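Local coordinates for trichothecene 3-O-acetyltransferase (Gibberella zeae, PDB 2RKV), which catalyses transfer of the acetyl group of acetyl coenzyme A to the 3-hydroxyl of trichothecene mycotoxins, as a member of the BAHD acyltransferase superfamily, at residues P36-T41 with F390-G395; N311-N316 with S336-A341. One frame throughout, in Å; residues are numbered along the deposited sequence.

How the contacts relate
Early in the chain strand 20-28 leads to helix 35-52, whose first turns carry residues 36-41. Contact 1 closes only when the chain returns at 390-395, 349 residues on, in the loop between strands 375-379 and 399-401; that late loop thus packs against the N-terminal part of the fold. Contact 2 is nested inside this long loop and closes a short one of its own, tying edge strand 310-318 of the mixed sheet holding 286-294 to the turn ahead of helix 340-356. The two lie on opposite sides of the chain's centre; the centres of contact 1 and contact 2 are about 41 Å apart.

Contact 1 of 2, residues P36-T41 with F390-G395; sequences PTIVST and FGLGLG
Phe390 meets Thr41 through its backbone: the methyl CG2 of Thr41 rests 3.6 Å from Phe390 O, while the phenyl ring turns from the helix and packs on Leu25, Tyr27 and Leu150 of the neighbouring sheet and on Ile168 and Leu171 of helix 161-176. Gly391, at positive phi, presents its carbonyl to the same threonine. OG1 of Thr41 lies beside the backbone N (chi1 -69°), which puts CG2 anti to that nitrogen and close to Gly391 O as well. The hydroxyl reaches the same carbonyl through a water. This water donates to Gly391 O at 2.7 Å. It also hydrogen-bonds Thr41 OG1 at 2.6 Å, and OG1 lies near Thr37 O, one turn back in the helix. Leu392 then sends CD2 across to the helix, 3.7 Å from Ile38 O. The same CD2 is 4.0 Å from both Ile38 CG2 and Thr41 CG2, a single methyl set among three partners. Beyond Gly393, the CA-CB bond of Leu394 is directed to the helix, and its CD1 touches Ile38 CD1 tip to tip at 4.0 Å. Ile38 thus serves both leucines, with CG2 for one and CD1 for the other, and its side chain crosses each at about a right angle. Leu148 of strand 147-155 touches all three aliphatic chains, joining helix 35-52 and the late loop to the sheet. With no direct hydrogen bond between these two segments, the join consists of methyls on methyls and carbonyl oxygens, plus one water bridge from the threonine hydroxyl.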
ATOM      1  N   PRO A  36     -20.114 -22.012   7.604  1.00 10.70           N
ATOM      2  CA  PRO A  36     -21.258 -21.635   6.746  1.00 11.23           C
ATOM      3  C   PRO A  36     -21.837 -20.239   7.045  1.00 11.21           C
ATOM      4  O   PRO A  36     -22.134 -19.480   6.109  1.00 11.77           O
ATOM      5  CB  PRO A  36     -22.288 -22.727   7.043  1.00 11.44           C
ATOM      6  CG  PRO A  36     -21.433 -23.926   7.373  1.00 10.55           C
ATOM      7  CD  PRO A  36     -20.328 -23.329   8.235  1.00 11.48           C
ATOM      8  N   THR A  37     -21.965 -19.900   8.330  1.00 11.38           N
ATOM      9  CA  THR A  37     -22.495 -18.588   8.728  1.00 11.78           C
ATOM     10  C   THR A  37     -21.502 -17.461   8.440  1.00 11.04           C
ATOM     11  O   THR A  37     -21.905 -16.355   8.042  1.00 11.03           O
ATOM     12  CB  THR A  37     -22.989 -18.594  10.193  1.00 12.27           C
ATOM     13  OG1 THR A  37     -24.089 -19.511  10.302  1.00 14.53           O
ATOM     14  CG2 THR A  37     -23.473 -17.211  10.619  1.00 13.48           C
ATOM     15  N   ILE A  38     -20.208 -17.740   8.596  1.00 10.32           N
ATOM     16  CA  ILE A  38     -19.191 -16.776   8.145  1.00 10.39           C
ATOM     17  C   ILE A  38     -19.433 -16.386   6.677  1.00 10.28           C
ATOM     18  O   ILE A  38     -19.501 -15.206   6.332  1.00 10.08           O
ATOM     19  CB  ILE A  38     -17.753 -17.315   8.356  1.00 10.33           C
ATOM     20  CG1 ILE A  38     -17.417 -17.326   9.855  1.00 10.24           C
ATOM     21  CG2 ILE A  38     -16.739 -16.479   7.573  1.00  9.78           C
ATOM     22  CD1 ILE A  38     -16.227 -18.202  10.209  1.00 10.33           C
ATOM     23  N   VAL A  39     -19.596 -17.392   5.822  1.00 10.03           N
ATOM     24  CA  VAL A  39     -19.750 -17.162   4.403  1.00 10.51           C
ATOM     25  C   VAL A  39     -21.059 -16.439   4.088  1.00 11.05           C
ATOM     26  O   VAL A  39     -21.058 -15.478   3.311  1.00 11.67           O
ATOM     27  CB  VAL A  39     -19.635 -18.489   3.609  1.00 10.54           C
ATOM     28  CG1 VAL A  39     -19.928 -18.266   2.126  1.00 10.75           C
ATOM     29  CG2 VAL A  39     -18.249 -19.086   3.813  1.00 10.48           C
ATOM     30  N   SER A  40     -22.168 -16.889   4.674  1.00 11.02           N
ATOM     31  CA  SER A  40     -23.458 -16.242   4.379  1.00 11.65           C
ATOM     32  C   SER A  40     -23.513 -14.790   4.895  1.00 11.65           C
ATOM     33  O   SER A  40     -24.050 -13.907   4.223  1.00 10.95           O
ATOM     34  CB  SER A  40     -24.635 -17.072   4.894  1.00 12.53           C
ATOM     35  OG  SER A  40     -24.537 -17.272   6.277  1.00 14.57           O
ATOM     36  N   THR A  41     -22.944 -14.544   6.071  1.00 11.43           N
ATOM     37  CA  THR A  41     -22.857 -13.178   6.603  1.00 11.84           C
ATOM     38  C   THR A  41     -22.054 -12.297   5.657  1.00 11.65           C
ATOM     39  O   THR A  41     -22.461 -11.177   5.338  1.00 11.41           O
ATOM     40  CB  THR A  41     -22.232 -13.151   8.009  1.00 11.59           C
ATOM     41  OG1 THR A  41     -23.153 -13.755   8.928  1.00 12.55           O
ATOM     42  CG2 THR A  41     -21.915 -11.697   8.454  1.00 12.50           C
ATOM     43  N   PHE A 390     -16.476  -7.528  10.735  1.00  9.18           N
ATOM     44  CA  PHE A 390     -17.394  -7.990   9.677  1.00  9.46           C
ATOM     45  C   PHE A 390     -18.620  -8.776  10.168  1.00  9.44           C
ATOM     46  O   PHE A 390     -19.190  -9.565   9.414  1.00 10.48           O
ATOM     47  CB  PHE A 390     -16.641  -8.795   8.603  1.00  9.01           C
ATOM     48  CG  PHE A 390     -15.522  -8.030   7.956  1.00  9.56           C
ATOM     49  CD1 PHE A 390     -14.231  -8.101   8.479  1.00  8.63           C
ATOM     50  CD2 PHE A 390     -15.766  -7.222   6.849  1.00 10.00           C
ATOM     51  CE1 PHE A 390     -13.184  -7.372   7.894  1.00  9.70           C
ATOM     52  CE2 PHE A 390     -14.740  -6.493   6.252  1.00 10.37           C
ATOM     53  CZ  PHE A 390     -13.442  -6.571   6.779  1.00 10.42           C
ATOM     54  N   GLY A 391     -19.022  -8.563  11.422  1.00  9.63           N
ATOM     55  CA  GLY A 391     -20.172  -9.286  11.989  1.00  9.90           C
ATOM     56  C   GLY A 391     -19.984 -10.799  12.011  1.00 10.48           C
ATOM     57  O   GLY A 391     -20.964 -11.558  12.101  1.00 10.18           O
ATOM     58  N   LEU A 392     -18.730 -11.248  11.963  1.00 10.47           N
ATOM     59  CA  LEU A 392     -18.452 -12.685  11.863  1.00 10.90           C
ATOM     60  C   LEU A 392     -18.453 -13.391  13.213  1.00 11.20           C
ATOM     61  O   LEU A 392     -18.458 -14.620  13.261  1.00 11.58           O
ATOM     62  CB  LEU A 392     -17.125 -12.947  11.128  1.00 11.02           C
ATOM     63  CG  LEU A 392     -16.988 -12.375   9.717  1.00 11.55           C
ATOM     64  CD1 LEU A 392     -15.591 -12.651   9.151  1.00 11.85           C
ATOM     65  CD2 LEU A 392     -18.099 -12.873   8.779  1.00 11.61           C
ATOM     66  N   GLY A 393     -18.438 -12.617  14.299  1.00 11.55           N
ATOM     67  CA  GLY A 393     -18.415 -13.172  15.658  1.00 11.61           C
ATOM     68  C   GLY A 393     -17.087 -13.797  16.063  1.00 11.86           C
ATOM     69  O   GLY A 393     -17.032 -14.614  16.993  1.00 12.20           O
ATOM     70  N   LEU A 394     -16.013 -13.403  15.380  1.00 11.39           N
ATOM     71  CA  LEU A 394     -14.690 -14.001  15.606  1.00 10.99           C
ATOM     72  C   LEU A 394     -13.775 -13.102  16.424  1.00 11.44           C
ATOM     73  O   LEU A 394     -12.665 -13.506  16.772  1.00 11.44           O
ATOM     74  CB  LEU A 394     -14.007 -14.330  14.273  1.00 11.26           C
ATOM     75  CG  LEU A 394     -14.802 -15.209  13.296  1.00 10.61           C
ATOM     76  CD1 LEU A 394     -14.036 -15.389  12.002  1.00 11.08           C
ATOM     77  CD2 LEU A 394     -15.101 -16.556  13.961  1.00 10.71           C
ATOM     78  N   GLY A 395     -14.250 -11.890  16.716  1.00 11.21           N
ATOM     79  CA  GLY A 395     -13.433 -10.865  17.368  1.00 11.36           C
ATOM     80  C   GLY A 395     -12.698 -10.062  16.310  1.00 11.19           C
ATOM     81  O   GLY A 395     -13.035 -10.121  15.127  1.00 10.64           O
TER
HETATM   82  O   HOH W   1     -22.083 -13.932  11.316  1.00 15.51           O

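Contact 2 of 2, residues N311-N316 with S336-A341; sequences NMTYHN and SELDPA. With ZBA (12,13-Epoxytrichothec-9-ene-3,4,8,15-tetrol-4,15-diacetate-8-isovalerate), chain D.
Thr313 and Glu337 pack flank to flank where edge strand 310-318 of the mixed sheet meets the turn leading into helix 340-356, within the BAHD acyltransferase fold. The tight part is made by CB and CG of Glu337 against Thr313 and the His315 ring. Thr313 CB lies 3.7 Å from Glu337 CB, and the threonine methyl CG2, anti to its own carbonyl carbon, comes within 3.6 Å of Glu337 O. The two side chains run past each other in opposite directions. His315 meets the stem of the same glutamate: its NE2 is 3.5 Å from Glu337 CG, which approaches the ring obliquely, and the ring and carboxylate planes stand 78° apart. The imidazole also touches Trp270 of helix 261-277, and ND1 makes a weak hydrogen bond to Phe289 O. Leu338 adds a looser touch, CD2 at 4.2 Å from Thr313 CG2, and its side chain also comes near the bound coenzyme A. Past Leu338 the turn comes out into solvent at Asp339, whose OD2 caps Ser342 N at the start of helix 340-356. The same strand carries Asn311 and Met312, two residues of the pocket that holds the bound T-2 toxin. No direct hydrogen bond joins the segments. Instead, with Glu337 bent at chi2 (-60°), the carboxylate stands back from the strand and a water spans the distance, accepting from Tyr314 N at 2.9 Å and donating to Glu337 OE1 at 2.7 Å.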
ATOM      1  N   ASN A 311       0.546  10.879  -3.366  1.00 11.74           N
ATOM      2  CA  ASN A 311       1.742  11.279  -4.074  1.00 11.56           C
ATOM      3  C   ASN A 311       2.926  10.623  -3.373  1.00 11.49           C
ATOM      4  O   ASN A 311       2.738   9.770  -2.491  1.00 11.59           O
ATOM      5  CB  ASN A 311       1.855  12.803  -4.080  1.00 11.77           C
ATOM      6  CG  ASN A 311       2.639  13.335  -5.274  1.00 11.32           C
ATOM      7  OD1 ASN A 311       3.405  12.600  -5.914  1.00 12.22           O
ATOM      8  ND2 ASN A 311       2.437  14.611  -5.589  1.00 11.90           N
ATOM      9  N   MET A 312       4.135  10.991  -3.782  1.00 11.02           N
ATOM     10  CA  MET A 312       5.361  10.596  -3.097  0.50 11.33           C
ATOM     11  C   MET A 312       6.103  11.854  -2.665  1.00 11.35           C
ATOM     12  O   MET A 312       5.910  12.921  -3.259  1.00 11.16           O
ATOM     13  CB  MET A 312       6.284   9.808  -4.035  0.50 11.51           C
ATOM     14  CG  MET A 312       5.630   8.668  -4.807  0.50 13.56           C
ATOM     15  SD  MET A 312       5.132   7.294  -3.761  0.50 17.22           S
ATOM     16  CE  MET A 312       6.719   6.647  -3.271  0.50 16.23           C
ATOM     17  N   THR A 313       6.952  11.719  -1.654  1.00 10.80           N
ATOM     18  CA  THR A 313       7.988  12.720  -1.405  1.00 11.06           C
ATOM     19  C   THR A 313       9.315  12.049  -1.774  1.00 10.41           C
ATOM     20  O   THR A 313       9.476  10.830  -1.631  1.00 10.58           O
ATOM     21  CB  THR A 313       7.996  13.271   0.045  1.00 11.18           C
ATOM     22  OG1 THR A 313       8.205  12.205   0.976  1.00 11.89           O
ATOM     23  CG2 THR A 313       6.688  14.004   0.367  1.00 12.30           C
ATOM     24  N   TYR A 314      10.256  12.849  -2.271  1.00 10.51           N
ATOM     25  CA  TYR A 314      11.537  12.337  -2.761  1.00 10.77           C
ATOM     26  C   TYR A 314      12.665  12.988  -1.992  1.00 11.08           C
ATOM     27  O   TYR A 314      12.631  14.193  -1.730  1.00 11.41           O
ATOM     28  CB  TYR A 314      11.702  12.605  -4.264  1.00 10.80           C
ATOM     29  CG  TYR A 314      10.570  12.002  -5.070  1.00 11.16           C
ATOM     30  CD1 TYR A 314       9.463  12.769  -5.426  1.00 10.87           C
ATOM     31  CD2 TYR A 314      10.588  10.651  -5.429  1.00 12.40           C
ATOM     32  CE1 TYR A 314       8.393  12.207  -6.130  1.00 10.30           C
ATOM     33  CE2 TYR A 314       9.531  10.084  -6.139  1.00 11.76           C
ATOM     34  CZ  TYR A 314       8.440  10.862  -6.476  1.00 11.64           C
ATOM     35  OH  TYR A 314       7.394  10.300  -7.180  1.00 11.67           O
ATOM     36  N   HIS A 315      13.658  12.178  -1.647  1.00 11.27           N
ATOM     37  CA  HIS A 315      14.758  12.606  -0.784  1.00 12.10           C
ATOM     38  C   HIS A 315      16.045  12.038  -1.352  1.00 12.51           C
ATOM     39  O   HIS A 315      16.236  10.826  -1.383  1.00 12.03           O
ATOM     40  CB  HIS A 315      14.508  12.134   0.651  1.00 12.03           C
ATOM     41  CG  HIS A 315      13.141  12.481   1.158  1.00 12.12           C
ATOM     42  ND1 HIS A 315      12.027  11.712   0.887  1.00 14.19           N
ATOM     43  CD2 HIS A 315      12.704  13.538   1.879  1.00 11.75           C
ATOM     44  CE1 HIS A 315      10.965  12.272   1.444  1.00 11.64           C
ATOM     45  NE2 HIS A 315      11.345  13.384   2.044  1.00 14.99           N
ATOM     46  N   ASN A 316      16.908  12.929  -1.832  1.00 13.38           N
ATOM     47  CA  ASN A 316      18.130  12.524  -2.518  1.00 14.22           C
ATOM     48  C   ASN A 316      19.368  12.857  -1.705  1.00 14.62           C
ATOM     49  O   ASN A 316      19.510  13.969  -1.187  1.00 14.99           O
ATOM     50  CB  ASN A 316      18.191  13.159  -3.906  1.00 14.62           C
ATOM     51  CG  ASN A 316      17.150  12.583  -4.841  1.00 14.88           C
ATOM     52  OD1 ASN A 316      17.373  11.553  -5.464  1.00 16.98           O
ATOM     53  ND2 ASN A 316      15.997  13.234  -4.920  1.00 16.00           N
ATOM     54  N   SER A 336      10.699  17.213   6.373  1.00 12.34           N
ATOM     55  CA  SER A 336      10.823  18.509   5.676  1.00 13.24           C
ATOM     56  C   SER A 336       9.962  18.628   4.406  1.00 13.57           C
ATOM     57  O   SER A 336       9.718  19.733   3.923  1.00 14.08           O
ATOM     58  CB  SER A 336      12.288  18.813   5.348  1.00 13.63           C
ATOM     59  OG  SER A 336      12.748  18.030   4.259  1.00 15.66           O
ATOM     60  N   GLU A 337       9.519  17.487   3.877  1.00 13.43           N
ATOM     61  CA  GLU A 337       8.738  17.441   2.634  1.00 13.99           C
ATOM     62  C   GLU A 337       7.227  17.331   2.857  1.00 13.91           C
ATOM     63  O   GLU A 337       6.467  17.225   1.898  1.00 12.93           O
ATOM     64  CB  GLU A 337       9.215  16.284   1.744  1.00 14.69           C
ATOM     65  CG  GLU A 337      10.461  16.597   0.936  1.00 17.12           C
ATOM     66  CD  GLU A 337      10.224  17.773  -0.002  1.00 21.19           C
ATOM     67  OE1 GLU A 337       9.424  17.651  -0.969  1.00 21.81           O
ATOM     68  OE2 GLU A 337      10.813  18.830   0.259  1.00 22.81           O
ATOM     69  N   LEU A 338       6.794  17.341   4.117  1.00 13.49           N
ATOM     70  CA  LEU A 338       5.387  17.078   4.432  1.00 14.19           C
ATOM     71  C   LEU A 338       4.539  18.322   4.684  1.00 15.28           C
ATOM     72  O   LEU A 338       3.413  18.218   5.179  1.00 16.11           O
ATOM     73  CB  LEU A 338       5.275  16.116   5.618  1.00 13.91           C
ATOM     74  CG  LEU A 338       5.795  14.705   5.364  1.00 13.22           C
ATOM     75  CD1 LEU A 338       5.726  13.890   6.645  1.00 13.79           C
ATOM     76  CD2 LEU A 338       5.028  14.017   4.209  1.00 12.78           C
ATOM     77  N   ASP A 339       5.066  19.488   4.336  1.00 15.88           N
ATOM     78  CA  ASP A 339       4.286  20.717   4.422  1.00 16.64           C
ATOM     79  C   ASP A 339       3.044  20.624   3.509  1.00 16.38           C
ATOM     80  O   ASP A 339       3.170  20.379   2.301  1.00 16.14           O
ATOM     81  CB  ASP A 339       5.153  21.915   4.046  1.00 17.11           C
ATOM     82  CG  ASP A 339       4.365  23.197   3.964  0.70 18.84           C
ATOM     83  OD1 ASP A 339       3.940  23.701   5.026  0.70 21.32           O
ATOM     84  OD2 ASP A 339       4.169  23.697   2.839  0.70 20.73           O
ATOM     85  N   PRO A 340       1.837  20.799   4.084  1.00 16.90           N
ATOM     86  CA  PRO A 340       0.598  20.678   3.304  1.00 16.92           C
ATOM     87  C   PRO A 340       0.550  21.538   2.034  1.00 16.89           C
ATOM     88  O   PRO A 340       0.086  21.057   0.992  1.00 16.77           O
ATOM     89  CB  PRO A 340      -0.487  21.111   4.299  1.00 17.31           C
ATOM     90  CG  PRO A 340       0.083  20.790   5.621  1.00 17.86           C
ATOM     91  CD  PRO A 340       1.555  21.073   5.506  1.00 17.29           C
ATOM     92  N   ALA A 341       1.020  22.787   2.111  1.00 16.86           N
ATOM     93  CA  ALA A 341       1.015  23.659   0.926  1.00 16.74           C
ATOM     94  C   ALA A 341       1.895  23.086  -0.186  1.00 16.22           C
ATOM     95  O   ALA A 341       1.536  23.155  -1.367  1.00 16.72           O
ATOM     96  CB  ALA A 341       1.436  25.088   1.274  1.00 16.98           C
TER
HETATM   97  O18 ZBA D 454       7.028  -0.880  -7.961  0.70 22.71           O
HETATM   98  C44 ZBA D 454       6.021  -1.032  -8.523  0.70 21.78           C
HETATM   99  C45 ZBA D 454       5.857  -1.282  -9.978  0.70 22.72           C
HETATM  100  C46 ZBA D 454       5.536  -2.677 -10.252  0.70 23.48           C
HETATM  101  C48 ZBA D 454       6.575  -3.542  -9.757  0.70 23.20           C
HETATM  102  C47 ZBA D 454       5.445  -3.096 -11.687  0.70 23.39           C
HETATM  103  O17 ZBA D 454       4.856  -1.029  -7.867  0.70 19.79           O
HETATM  104  C31 ZBA D 454       4.806  -1.027  -6.432  0.70 16.90           C
HETATM  105  C30 ZBA D 454       4.901   0.352  -5.870  0.70 15.48           C
HETATM  106  C32 ZBA D 454       3.568  -1.762  -6.079  0.70 16.60           C
HETATM  107  C39 ZBA D 454       3.554  -3.205  -6.528  0.70 15.96           C
HETATM  108  C33 ZBA D 454       2.580  -1.183  -5.470  0.70 15.56           C
HETATM  109  C34 ZBA D 454       2.573   0.232  -5.035  0.70 15.15           C
HETATM  110  O10 ZBA D 454       2.925   0.183  -3.638  0.70 15.75           O
HETATM  111  C29 ZBA D 454       3.589   1.128  -5.770  0.70 15.21           C
HETATM  112  C38 ZBA D 454       3.052   1.407  -7.170  0.70 16.40           C
HETATM  113  O12 ZBA D 454       4.121   1.658  -8.069  0.70 17.64           O
HETATM  114  C40 ZBA D 454       4.021   2.568  -9.025  0.70 19.26           C
HETATM  115  C41 ZBA D 454       5.290   2.605  -9.843  0.70 18.87           C
HETATM  116  O13 ZBA D 454       3.141   3.258  -9.224  0.70 20.96           O
HETATM  117  C28 ZBA D 454       3.754   2.490  -4.972  0.70 15.36           C
HETATM  118  C37 ZBA D 454       4.624   3.537  -5.694  0.70 14.73           C
HETATM  119  C35 ZBA D 454       4.275   2.124  -3.588  0.70 15.30           C
HETATM  120  C25 ZBA D 454       3.116   1.410  -2.996  0.70 15.55           C
HETATM  121  C36 ZBA D 454       5.612   2.199  -3.070  0.70 15.48           C
HETATM  122  O11 ZBA D 454       4.715   3.255  -2.822  0.70 16.00           O
HETATM  123  C27 ZBA D 454       2.346   3.042  -4.569  0.70 15.43           C
HETATM  124  C26 ZBA D 454       2.003   2.377  -3.249  0.70 15.26           C
HETATM  125  O16 ZBA D 454       0.745   1.762  -3.254  0.70 15.70           O
HETATM  126  O14 ZBA D 454       2.538   4.438  -4.316  0.70 15.91           O
HETATM  127  C42 ZBA D 454       1.621   5.391  -4.428  0.70 18.02           C
HETATM  128  O15 ZBA D 454       1.854   6.533  -4.199  0.70 19.29           O
HETATM  129  C43 ZBA D 454       0.339   4.849  -4.798  0.70 17.42           C
HETATM  130  O   HOH W   2       9.463  15.576  -2.738  1.00 15.16           O